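Local structure of monomethylamine methyltransferase mtmB1 (Methanosarcina barkeri, 1NTH) at residues T2-F7 with D89-D93; A36-K40 with E272-I276; G129-S133 with I156-V160; S350-T355 with I404-V409. The protein transfers the methyl group of monomethylamine to the corrinoid cofactor of its partner protein MtmC, a step in methanogenesis from methylamine. All coordinates share one frame; numbering follows the deposited sequence.

From the N terminus, contact 1 opens first. It folds the N-terminal arm 2-7 back onto helix 88-95; the centre of the contact lies about 27 Å from the centre of the chain. Contact 2 opens inside that loop, on helix 24-42, and closes far along the chain on helix 271-288, so contacts 1 and 2 cross. Contact 3 is nested within the loop of contact 2. It joins the loops that follow two neighbouring parallel barrel strands, 125-128 and 155-156. Contact 4 comes last, in series with the others, and pairs helix 343-359 with helix 398-410. Contacts 2 and 3 lie on opposite sides of the chain's centre, their own centres about 32 Å apart.

Contact 1: T2-F7 with D89-D93; sequences TFRKSF and DEIWD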
loop_
_atom_site.group_PDB
_atom_site.type_symbol
_atom_site.label_atom_id
_atom_site.label_comp_id
_atom_site.label_asym_id
_atom_site.label_seq_id
_atom_site.Cartn_x
_atom_site.Cartn_y
_atom_site.Cartn_z
ATOM N N THR A 2 -40.427 -10.771 -13.679
ATOM C CA THR A 2 -38.964 -10.723 -13.411
ATOM C C THR A 2 -38.736 -10.789 -11.905
ATOM O O THR A 2 -39.689 -10.845 -11.129
ATOM C CB THR A 2 -38.346 -9.421 -13.972
ATOM O OG1 THR A 2 -36.919 -9.466 -13.832
ATOM C CG2 THR A 2 -38.891 -8.209 -13.230
ATOM N N PHE A 3 -37.474 -10.789 -11.491
ATOM C CA PHE A 3 -37.134 -10.854 -10.073
ATOM C C PHE A 3 -37.134 -9.468 -9.430
ATOM O O PHE A 3 -36.966 -8.459 -10.116
ATOM C CB PHE A 3 -35.762 -11.525 -9.907
ATOM C CG PHE A 3 -34.675 -10.920 -10.757
ATOM C CD1 PHE A 3 -33.852 -9.915 -10.252
ATOM C CD2 PHE A 3 -34.472 -11.356 -12.064
ATOM C CE1 PHE A 3 -32.841 -9.351 -11.042
ATOM C CE2 PHE A 3 -33.467 -10.801 -12.861
ATOM C CZ PHE A 3 -32.649 -9.797 -12.346
ATOM N N ARG A 4 -37.339 -9.409 -8.116
ATOM C CA ARG A 4 -37.346 -8.122 -7.429
ATOM C C ARG A 4 -35.931 -7.554 -7.401
ATOM O O ARG A 4 -35.705 -6.394 -7.742
ATOM C CB ARG A 4 -37.883 -8.260 -5.999
ATOM C CG ARG A 4 -38.113 -6.910 -5.325
ATOM C CD ARG A 4 -38.892 -7.017 -4.019
ATOM N NE ARG A 4 -38.077 -7.495 -2.905
ATOM C CZ ARG A 4 -37.971 -6.863 -1.739
ATOM N NH1 ARG A 4 -38.627 -5.728 -1.534
ATOM N NH2 ARG A 4 -37.212 -7.365 -0.774
ATOM N N LYS A 5 -34.976 -8.385 -6.997
ATOM C CA LYS A 5 -33.579 -7.977 -6.943
ATOM C C LYS A 5 -32.719 -9.225 -7.047
ATOM O O LYS A 5 -33.186 -10.326 -6.749
ATOM C CB LYS A 5 -33.274 -7.255 -5.624
ATOM C CG LYS A 5 -33.431 -8.127 -4.381
ATOM C CD LYS A 5 -33.034 -7.386 -3.105
ATOM C CE LYS A 5 -31.535 -7.097 -3.045
ATOM N NZ LYS A 5 -30.719 -8.347 -2.988
ATOM N N SER A 6 -31.473 -9.067 -7.482
ATOM C CA SER A 6 -30.589 -10.219 -7.575
ATOM C C SER A 6 -30.505 -10.799 -6.171
ATOM O O SER A 6 -30.287 -10.075 -5.199
ATOM C CB SER A 6 -29.201 -9.804 -8.071
ATOM O OG SER A 6 -29.258 -9.383 -9.425
ATOM N N PHE A 7 -30.684 -12.108 -6.068
ATOM C CA PHE A 7 -30.667 -12.779 -4.778
ATOM C C PHE A 7 -29.301 -12.778 -4.095
ATOM O O PHE A 7 -28.273 -12.950 -4.745
ATOM C CB PHE A 7 -31.135 -14.225 -4.954
ATOM C CG PHE A 7 -31.390 -14.936 -3.660
ATOM C CD1 PHE A 7 -32.649 -14.899 -3.071
ATOM C CD2 PHE A 7 -30.366 -15.616 -3.015
ATOM C CE1 PHE A 7 -32.880 -15.531 -1.852
ATOM C CE2 PHE A 7 -30.584 -16.249 -1.797
ATOM C CZ PHE A 7 -31.847 -16.206 -1.215
ATOM N N ASP A 89 -36.916 -16.924 -12.125
ATOM C CA ASP A 89 -36.195 -15.761 -12.621
ATOM C C ASP A 89 -34.982 -15.415 -11.766
ATOM O O ASP A 89 -33.977 -14.929 -12.283
ATOM C CB ASP A 89 -37.124 -14.552 -12.718
ATOM C CG ASP A 89 -38.185 -14.723 -13.786
ATOM O OD1 ASP A 89 -37.862 -15.267 -14.863
ATOM O OD2 ASP A 89 -39.337 -14.300 -13.555
ATOM N N GLU A 90 -35.072 -15.658 -10.461
ATOM C CA GLU A 90 -33.948 -15.369 -9.575
ATOM C C GLU A 90 -32.810 -16.339 -9.857
ATOM O O GLU A 90 -31.641 -15.950 -9.857
ATOM C CB GLU A 90 -34.368 -15.481 -8.105
ATOM C CG GLU A 90 -35.414 -14.462 -7.691
ATOM C CD GLU A 90 -35.903 -14.655 -6.266
ATOM O OE1 GLU A 90 -35.823 -15.791 -5.749
ATOM O OE2 GLU A 90 -36.386 -13.666 -5.672
ATOM N N ILE A 91 -33.147 -17.604 -10.098
ATOM C CA ILE A 91 -32.118 -18.592 -10.383
ATOM C C ILE A 91 -31.408 -18.274 -11.697
ATOM O O ILE A 91 -30.181 -18.369 -11.782
ATOM C CB ILE A 91 -32.708 -20.023 -10.441
ATOM C CG1 ILE A 91 -33.341 -20.370 -9.088
ATOM C CG2 ILE A 91 -31.605 -21.030 -10.763
ATOM C CD1 ILE A 91 -33.991 -21.748 -9.041
ATOM N N TRP A 92 -32.166 -17.887 -12.719
ATOM C CA TRP A 92 -31.554 -17.561 -14.005
ATOM C C TRP A 92 -30.673 -16.317 -13.925
ATOM O O TRP A 92 -29.638 -16.244 -14.589
ATOM C CB TRP A 92 -32.624 -17.389 -15.086
ATOM C CG TRP A 92 -33.032 -18.701 -15.684
ATOM C CD1 TRP A 92 -34.277 -19.267 -15.663
ATOM C CD2 TRP A 92 -32.178 -19.632 -16.364
ATOM N NE1 TRP A 92 -34.249 -20.494 -16.287
ATOM C CE2 TRP A 92 -32.974 -20.742 -16.726
ATOM C CE3 TRP A 92 -30.818 -19.634 -16.701
ATOM C CZ2 TRP A 92 -32.453 -21.846 -17.411
ATOM C CZ3 TRP A 92 -30.299 -20.733 -17.383
ATOM C CH2 TRP A 92 -31.118 -21.824 -17.728
ATOM N N ASP A 93 -31.082 -15.342 -13.120
ATOM C CA ASP A 93 -30.290 -14.126 -12.959
ATOM C C ASP A 93 -28.922 -14.505 -12.393
ATOM O O ASP A 93 -27.900 -13.957 -12.798
ATOM C CB ASP A 93 -31.003 -13.148 -12.018
ATOM C CG ASP A 93 -30.142 -11.943 -11.653
ATOM O OD1 ASP A 93 -29.817 -11.796 -10.459
ATOM O OD2 ASP A 93 -29.795 -11.148 -12.557
HETATM O O HOH W 1 -38.243 -11.915 -6.922
HETATM O O HOH W 2 -35.261 -11.108 -5.357
HETATM O O HOH W 3 -30.526 -13.656 -8.604
#
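Phe3 CG stands between its backbone N and carbonyl carbon (chi1 52°), while Asp93 CG points opposite its own backbone N (chi1 172°). These torsions lay the aspartate over one face of the ring. The resulting CH-pi contact fastens the N-terminal arm to helix 88-95, with Asp93 CB 3.9 Å from the centroid of the Phe3 ring. The carboxylate is inclined 32° to the ring, and Asp93 OD2 comes within 3.2 Å of Phe3 CZ near the rim. The other oxygen, Asp93 OD1, accepts a 2.7 Å hydrogen bond from Ser6 OG on its syn side, somewhat out of the carboxylate plane. At the root of the ring, Phe3 CB rests against Glu90 CG at 3.7 Å. Phe3 N is buried here without a partner in the model. Glu90 runs extended past CG, and OE2 accepts from two waters, one held by Arg4 N and the other by Lys5 O. The same oxygen forms a salt bridge with Arg15. The arm also belongs to a subunit interface: Arg384 of the second subunit makes a cation-pi contact with Phe3, and Lys151 N of that subunit bonds to Ser6 OG. A third water bridges the arm and the helix. It accepts from Phe7 N at 3.0 Å, and donates to Glu90 O at 2.8 Å and to Asp93 OD1 at 2.7 Å.

Contact 2: A36-K40 with E272-I276; sequences AMELK and EETTI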
loop_
_atom_site.group_PDB
_atom_site.type_symbol
_atom_site.label_atom_id
_atom_site.label_comp_id
_atom_site.label_asym_id
_atom_site.label_seq_id
_atom_site.Cartn_x
_atom_site.Cartn_y
_atom_site.Cartn_z
ATOM N N ALA A 36 -35.731 -36.030 -5.749
ATOM C CA ALA A 36 -34.637 -36.582 -6.545
ATOM C C ALA A 36 -35.142 -37.808 -7.304
ATOM O O ALA A 36 -34.842 -37.993 -8.482
ATOM C CB ALA A 36 -33.472 -36.961 -5.648
ATOM N N MET A 37 -35.921 -38.634 -6.613
ATOM C CA MET A 37 -36.490 -39.845 -7.195
ATOM C C MET A 37 -37.442 -39.487 -8.335
ATOM O O MET A 37 -37.417 -40.102 -9.401
ATOM C CB MET A 37 -37.247 -40.614 -6.112
ATOM C CG MET A 37 -37.867 -41.910 -6.590
ATOM S SD MET A 37 -38.720 -42.765 -5.254
ATOM C CE MET A 37 -37.446 -43.881 -4.698
ATOM N N GLU A 38 -38.284 -38.490 -8.091
ATOM C CA GLU A 38 -39.254 -38.023 -9.071
ATOM C C GLU A 38 -38.575 -37.494 -10.335
ATOM O O GLU A 38 -38.941 -37.854 -11.453
ATOM C CB GLU A 38 -40.118 -36.920 -8.453
ATOM C CG GLU A 38 -41.037 -36.213 -9.432
ATOM C CD GLU A 38 -41.811 -35.075 -8.790
ATOM O OE1 GLU A 38 -41.467 -34.676 -7.656
ATOM O OE2 GLU A 38 -42.763 -34.572 -9.425
ATOM N N LEU A 39 -37.578 -36.637 -10.150
ATOM C CA LEU A 39 -36.872 -36.054 -11.282
ATOM C C LEU A 39 -36.060 -37.075 -12.071
ATOM O O LEU A 39 -35.967 -36.983 -13.300
ATOM C CB LEU A 39 -35.982 -34.911 -10.794
ATOM C CG LEU A 39 -36.784 -33.766 -10.167
ATOM C CD1 LEU A 39 -35.839 -32.721 -9.588
ATOM C CD2 LEU A 39 -37.698 -33.144 -11.213
ATOM N N LYS A 40 -35.478 -38.055 -11.387
ATOM C CA LYS A 40 -34.706 -39.074 -12.085
ATOM C C LYS A 40 -35.602 -39.821 -13.069
ATOM O O LYS A 40 -35.237 -40.035 -14.222
ATOM C CB LYS A 40 -34.096 -40.083 -11.109
ATOM C CG LYS A 40 -33.366 -41.214 -11.827
ATOM C CD LYS A 40 -32.874 -42.291 -10.884
ATOM C CE LYS A 40 -32.202 -43.412 -11.661
ATOM N NZ LYS A 40 -31.704 -44.492 -10.770
ATOM N N GLU A 272 -27.661 -41.319 -10.022
ATOM C CA GLU A 272 -28.356 -40.244 -10.720
ATOM C C GLU A 272 -29.009 -39.260 -9.753
ATOM O O GLU A 272 -28.986 -38.048 -9.979
ATOM C CB GLU A 272 -29.415 -40.803 -11.679
ATOM C CG GLU A 272 -28.863 -41.476 -12.935
ATOM C CD GLU A 272 -28.380 -42.894 -12.701
ATOM O OE1 GLU A 272 -28.585 -43.424 -11.587
ATOM O OE2 GLU A 272 -27.803 -43.486 -13.641
ATOM N N GLU A 273 -29.590 -39.778 -8.675
ATOM C CA GLU A 273 -30.244 -38.924 -7.689
ATOM C C GLU A 273 -29.258 -37.961 -7.034
ATOM O O GLU A 273 -29.546 -36.775 -6.873
ATOM C CB GLU A 273 -30.912 -39.765 -6.596
ATOM C CG GLU A 273 -32.076 -40.631 -7.061
ATOM C CD GLU A 273 -31.643 -41.991 -7.585
ATOM O OE1 GLU A 273 -32.525 -42.861 -7.748
ATOM O OE2 GLU A 273 -30.437 -42.200 -7.836
ATOM N N THR A 274 -28.098 -38.481 -6.649
ATOM C CA THR A 274 -27.084 -37.662 -6.002
ATOM C C THR A 274 -26.507 -36.642 -6.984
ATOM O O THR A 274 -26.110 -35.547 -6.584
ATOM C CB THR A 274 -25.948 -38.537 -5.426
ATOM O OG1 THR A 274 -26.498 -39.487 -4.503
ATOM C CG2 THR A 274 -24.931 -37.675 -4.678
ATOM N N THR A 275 -26.475 -36.994 -8.265
ATOM C CA THR A 275 -25.950 -36.085 -9.279
ATOM C C THR A 275 -26.923 -34.927 -9.495
ATOM O O THR A 275 -26.510 -33.792 -9.736
ATOM C CB THR A 275 -25.689 -36.827 -10.606
ATOM O OG1 THR A 275 -24.881 -37.985 -10.347
ATOM C CG2 THR A 275 -24.943 -35.920 -11.590
ATOM N N ILE A 276 -28.220 -35.212 -9.408
ATOM C CA ILE A 276 -29.229 -34.172 -9.552
ATOM C C ILE A 276 -28.998 -33.155 -8.433
ATOM O O ILE A 276 -29.024 -31.945 -8.661
ATOM C CB ILE A 276 -30.659 -34.757 -9.424
ATOM C CG1 ILE A 276 -30.977 -35.605 -10.656
ATOM C CG2 ILE A 276 -31.681 -33.635 -9.264
ATOM C CD1 ILE A 276 -32.319 -36.322 -10.576
HETATM O O HOH W 4 -30.028 -44.699 -8.709
HETATM O O HOH W 5 -32.993 -45.258 -8.565
#
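A salt-bridge network of Lys40, Glu272 and Glu273 joins two crossed helices on the outside of the TIM barrel. Helix 24-42 packs against helix 271-288, which links barrel strands 255-259 and 293-300. The axes of the short segments run at 104° and come within 9.0 Å. Lys40 is fully extended, with CG anti to the backbone N (chi1 176°), and carries its ammonium group between the two glutamates. Lys40 NZ makes a weak hydrogen bond of 3.4 Å to Glu272 OE1, as part of a salt bridge. It is also 3.5 Å from Glu273 OE1, a second salt bridge. Both direct links are long, and two waters bridge the same groups. One water accepts from Lys40 NZ and donates to Glu273 OE2, and another joins the same NZ to Glu273 OE1. Glu273 bends at chi2 (87°), which brings its carboxylate beside the lysine chain, with OE1 3.2 Å from Lys40 CD. An alanine in place of Glu273 would probably leave Lys40 with Glu272 as its one anionic mate here and take from the two waters the carboxylate oxygens they donate to, apart from a weak bond to Glu272 OE1. Glu272 has a firmer partner for its other oxygen, since OE2 bonds to Phe47 N. Away from the charges the contact is made largely by aliphatic carbons. Ala36 CB meets Glu273 CB at 3.9 Å, and Leu39 CB meets Ile276 CD1 at the same distance. Ile276 CD1 also lies 3.7 Å from both Ala36 O and Lys40 N, against the helical hydrogen bond that joins those two atoms.

Contact 3: G129-S133 with I156-V160; sequences GPTGS and IVNGV
The peptide carbonyl of Ser133 is met from above its plane: Val160 N bonds to Ser133 O at 2.9 Å, 40° out of that plane. Gly132 N bonds to Asn158 O, also at 2.9 Å, tilted only 20° from the plane of that carbonyl. The first bond is nearly straight at its hydrogen, and the second is more bent. To one side of these bonds, the Pro130 ring packs on the backbone of Gly159. Pro130 CB is tight against Gly159 CA at 3.5 Å, and a side chain on Gly159 would collide with it. Pro130 CD touches Val157 O at 3.4 Å. That oxygen also receives a CA-H...O contact from Gly129 CA, 3.2 Å away, where a CB would clash. A glycine in place of Pro130 would probably open a gap over Gly159 CA and give the chain more freedom to turn as it enters the bend. Pro130 to Ser133 form a type I' beta turn. Pro130 O accepts from both Ser133 N and Ser133 OG, the latter at 2.7 Å and nearly in line with the carbonyl bond. Thr131 OG1 is turned beside its backbone N (chi1 -49°), where it donates to Gly129 O and meets Val157 CG1 at 3.5 Å. Helix 140-148 lies beside the pair: Val143 and Tyr147 touch Pro130, and His144 NE2 bonds to Gly159 N. The arrangement joins loops leaving the C-terminal ends of two neighbouring parallel strands, 125-128 and 155-156, the end of a TIM barrel where active sites characteristically lie.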
loop_
_atom_site.group_PDB
_atom_site.type_symbol
_atom_site.label_atom_id
_atom_site.label_comp_id
_atom_site.label_asym_id
_atom_site.label_seq_id
_atom_site.Cartn_x
_atom_site.Cartn_y
_atom_site.Cartn_z
ATOM N N GLY A 129 -2.298 -29.433 -1.099
ATOM C CA GLY A 129 -2.119 -29.183 0.315
ATOM C C GLY A 129 -2.722 -30.299 1.140
ATOM O O GLY A 129 -3.251 -31.265 0.578
ATOM N N PRO A 130 -2.644 -30.202 2.477
ATOM C CA PRO A 130 -3.189 -31.208 3.396
ATOM C C PRO A 130 -4.692 -31.365 3.200
ATOM O O PRO A 130 -5.307 -32.307 3.701
ATOM C CB PRO A 130 -2.830 -30.650 4.768
ATOM C CG PRO A 130 -1.527 -29.936 4.496
ATOM C CD PRO A 130 -1.843 -29.206 3.210
ATOM N N THR A 131 -5.283 -30.415 2.484
ATOM C CA THR A 131 -6.705 -30.470 2.174
ATOM C C THR A 131 -7.577 -30.617 3.423
ATOM O O THR A 131 -8.420 -31.518 3.519
ATOM C CB THR A 131 -6.963 -31.625 1.175
ATOM O OG1 THR A 131 -6.027 -31.519 0.093
ATOM C CG2 THR A 131 -8.357 -31.556 0.592
ATOM N N GLY A 132 -7.361 -29.717 4.378
ATOM C CA GLY A 132 -8.142 -29.712 5.603
ATOM C C GLY A 132 -7.826 -30.789 6.618
ATOM O O GLY A 132 -8.503 -30.890 7.641
ATOM N N SER A 133 -6.802 -31.589 6.346
ATOM C CA SER A 133 -6.412 -32.663 7.254
ATOM C C SER A 133 -5.638 -32.122 8.455
ATOM O O SER A 133 -4.964 -31.095 8.362
ATOM C CB SER A 133 -5.559 -33.691 6.507
ATOM O OG SER A 133 -6.261 -34.204 5.386
ATOM N N ILE A 156 -2.226 -23.359 -2.785
ATOM C CA ILE A 156 -2.226 -24.241 -1.621
ATOM C C ILE A 156 -3.602 -24.358 -0.974
ATOM O O ILE A 156 -4.317 -23.368 -0.855
ATOM C CB ILE A 156 -1.269 -23.714 -0.515
ATOM C CG1 ILE A 156 0.160 -23.577 -1.053
ATOM C CG2 ILE A 156 -1.322 -24.633 0.710
ATOM C CD1 ILE A 156 0.800 -24.879 -1.494
ATOM N N VAL A 157 -3.982 -25.572 -0.581
ATOM C CA VAL A 157 -5.229 -25.744 0.154
ATOM C C VAL A 157 -4.752 -26.066 1.572
ATOM O O VAL A 157 -4.070 -27.065 1.809
ATOM C CB VAL A 157 -6.132 -26.872 -0.410
ATOM C CG1 VAL A 157 -5.337 -28.141 -0.664
ATOM C CG2 VAL A 157 -7.269 -27.131 0.568
ATOM N N ASN A 158 -5.106 -25.193 2.506
ATOM C CA ASN A 158 -4.673 -25.298 3.895
ATOM C C ASN A 158 -5.020 -26.548 4.692
ATOM O O ASN A 158 -6.080 -27.152 4.519
ATOM C CB ASN A 158 -5.185 -24.092 4.684
ATOM C CG ASN A 158 -4.743 -22.767 4.090
ATOM O OD1 ASN A 158 -4.033 -22.724 3.080
ATOM N ND2 ASN A 158 -5.162 -21.676 4.719
ATOM N N GLY A 159 -4.107 -26.905 5.586
ATOM C CA GLY A 159 -4.326 -28.026 6.478
ATOM C C GLY A 159 -4.901 -27.421 7.752
ATOM O O GLY A 159 -5.041 -26.197 7.855
ATOM N N VAL A 160 -5.234 -28.265 8.722
ATOM C CA VAL A 160 -5.792 -27.814 9.992
ATOM C C VAL A 160 -4.737 -27.921 11.090
ATOM O O VAL A 160 -4.085 -28.952 11.221
ATOM C CB VAL A 160 -7.019 -28.683 10.387
ATOM C CG1 VAL A 160 -7.359 -28.488 11.861
ATOM C CG2 VAL A 160 -8.213 -28.316 9.515
#

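Contact 4: S350-T355 with I404-V409; sequences SAQSIT and ILDKLV
Ile354 faces helix 398-410, and its branches part at CB. CB itself is 3.8 Å from Leu405 CD2. The Ile354 and Leu405 side chains slide past each other in opposite directions; Ile354 CG2, anti to the backbone N, meets the same CD2 at 3.6 Å. The other branch begins with CG1, anti to the carbonyl carbon (chi1 -69°), and carries CD1 toward Leu408 and Ile404. There CD1 touches Leu408 CD2 at 3.7 Å and Ile404 CG2 at 4.2 Å. Ile354 is thus wedged among three residues of the partner helix. Leu405 reaches on across the interface. Its CD2 lies 3.4 Å from Ala351 O, and both of its methyls press on Thr355 OG1. That hydroxyl is satisfied within its own helix, donating to Ala351 O at 2.9 Å. Thr355 N bonds to the same oxygen from the opposite face of its plane, so the leucine methyls sit against polar atoms that are already paired. Leu408 CD2 fills the other end, packed on Ala351 CA and CB. Outside the pair, Val389 of helix 380-393 touches Ile354, and Leu451 of helix 438-454 touches Leu408. The axes of the two short segments approach to 10.1 Å, with 165° between their N-to-C directions. This is a buried, nearly antiparallel helix pair, in which helix 343-359, the link between TIM-barrel strands 330-333 and 363-366, is covered by a helix that follows the last barrel strand, 363-366.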
loop_
_atom_site.group_PDB
_atom_site.type_symbol
_atom_site.label_atom_id
_atom_site.label_comp_id
_atom_site.label_asym_id
_atom_site.label_seq_id
_atom_site.Cartn_x
_atom_site.Cartn_y
_atom_site.Cartn_z
ATOM N N SER A 350 -5.230 -40.620 -8.685
ATOM C CA SER A 350 -5.063 -40.565 -10.133
ATOM C C SER A 350 -6.397 -40.743 -10.849
ATOM O O SER A 350 -6.699 -40.029 -11.805
ATOM C CB SER A 350 -4.078 -41.640 -10.602
ATOM O OG SER A 350 -2.771 -41.367 -10.139
ATOM N N ALA A 351 -7.193 -41.705 -10.394
ATOM C CA ALA A 351 -8.490 -41.943 -11.012
ATOM C C ALA A 351 -9.336 -40.676 -10.933
ATOM O O ALA A 351 -10.023 -40.322 -11.891
ATOM C CB ALA A 351 -9.209 -43.098 -10.315
ATOM N N GLN A 352 -9.281 -39.986 -9.798
ATOM C CA GLN A 352 -10.070 -38.771 -9.660
ATOM C C GLN A 352 -9.513 -37.635 -10.511
ATOM O O GLN A 352 -10.273 -36.841 -11.060
ATOM C CB GLN A 352 -10.156 -38.331 -8.199
ATOM C CG GLN A 352 -11.210 -37.259 -7.999
ATOM C CD GLN A 352 -11.434 -36.908 -6.550
ATOM O OE1 GLN A 352 -11.226 -37.733 -5.659
ATOM N NE2 GLN A 352 -11.884 -35.681 -6.304
ATOM N N SER A 353 -8.191 -37.557 -10.623
ATOM C CA SER A 353 -7.577 -36.511 -11.435
ATOM C C SER A 353 -7.958 -36.710 -12.904
ATOM O O SER A 353 -8.211 -35.749 -13.628
ATOM C CB SER A 353 -6.055 -36.537 -11.274
ATOM O OG SER A 353 -5.448 -35.522 -12.058
ATOM N N ILE A 354 -8.008 -37.964 -13.343
ATOM C CA ILE A 354 -8.386 -38.253 -14.721
ATOM C C ILE A 354 -9.833 -37.806 -14.938
ATOM O O ILE A 354 -10.145 -37.115 -15.908
ATOM C CB ILE A 354 -8.270 -39.767 -15.026
ATOM C CG1 ILE A 354 -6.797 -40.182 -15.025
ATOM C CG2 ILE A 354 -8.940 -40.090 -16.360
ATOM C CD1 ILE A 354 -6.581 -41.693 -15.060
ATOM N N THR A 355 -10.706 -38.191 -14.014
ATOM C CA THR A 355 -12.119 -37.842 -14.095
ATOM C C THR A 355 -12.351 -36.333 -14.067
ATOM O O THR A 355 -13.076 -35.795 -14.906
ATOM C CB THR A 355 -12.904 -38.478 -12.932
ATOM O OG1 THR A 355 -12.705 -39.898 -12.944
ATOM C CG2 THR A 355 -14.393 -38.171 -13.055
ATOM N N ILE A 404 -10.142 -46.079 -19.773
ATOM C CA ILE A 404 -9.049 -46.069 -18.810
ATOM C C ILE A 404 -9.573 -46.064 -17.373
ATOM O O ILE A 404 -9.066 -46.791 -16.516
ATOM C CB ILE A 404 -8.135 -44.836 -19.021
ATOM C CG1 ILE A 404 -7.390 -44.967 -20.351
ATOM C CG2 ILE A 404 -7.149 -44.707 -17.866
ATOM C CD1 ILE A 404 -6.511 -43.775 -20.695
ATOM N N LEU A 405 -10.595 -45.253 -17.114
ATOM C CA LEU A 405 -11.166 -45.167 -15.773
ATOM C C LEU A 405 -11.767 -46.485 -15.312
ATOM O O LEU A 405 -11.604 -46.878 -14.155
ATOM C CB LEU A 405 -12.226 -44.062 -15.713
ATOM C CG LEU A 405 -11.656 -42.641 -15.676
ATOM C CD1 LEU A 405 -12.782 -41.629 -15.816
ATOM C CD2 LEU A 405 -10.890 -42.434 -14.372
ATOM N N ASP A 406 -12.464 -47.171 -16.209
ATOM C CA ASP A 406 -13.068 -48.446 -15.846
ATOM C C ASP A 406 -11.990 -49.437 -15.419
ATOM O O ASP A 406 -12.156 -50.162 -14.437
ATOM C CB ASP A 406 -13.867 -49.013 -17.021
ATOM C CG ASP A 406 -14.503 -50.354 -16.698
ATOM O OD1 ASP A 406 -15.223 -50.446 -15.681
ATOM O OD2 ASP A 406 -14.279 -51.315 -17.462
ATOM N N LYS A 407 -10.881 -49.461 -16.151
ATOM C CA LYS A 407 -9.783 -50.369 -15.834
ATOM C C LYS A 407 -9.056 -49.969 -14.556
ATOM O O LYS A 407 -8.686 -50.823 -13.747
ATOM C CB LYS A 407 -8.771 -50.408 -16.981
ATOM C CG LYS A 407 -9.308 -50.958 -18.289
ATOM C CD LYS A 407 -8.222 -50.944 -19.352
ATOM C CE LYS A 407 -8.737 -51.467 -20.683
ATOM N NZ LYS A 407 -7.677 -51.419 -21.733
ATOM N N LEU A 408 -8.846 -48.668 -14.381
ATOM C CA LEU A 408 -8.141 -48.163 -13.210
ATOM C C LEU A 408 -8.916 -48.370 -11.918
ATOM O O LEU A 408 -8.375 -48.880 -10.937
ATOM C CB LEU A 408 -7.821 -46.675 -13.391
ATOM C CG LEU A 408 -7.125 -45.970 -12.222
ATOM C CD1 LEU A 408 -5.854 -46.716 -11.826
ATOM C CD2 LEU A 408 -6.803 -44.539 -12.630
ATOM N N VAL A 409 -10.184 -47.976 -11.910
ATOM C CA VAL A 409 -10.994 -48.127 -10.712
ATOM C C VAL A 409 -11.094 -49.600 -10.316
ATOM O O VAL A 409 -11.170 -49.927 -9.133
ATOM C CB VAL A 409 -12.405 -47.536 -10.921
ATOM C CG1 VAL A 409 -13.265 -47.777 -9.684
ATOM C CG2 VAL A 409 -12.296 -46.034 -11.202
#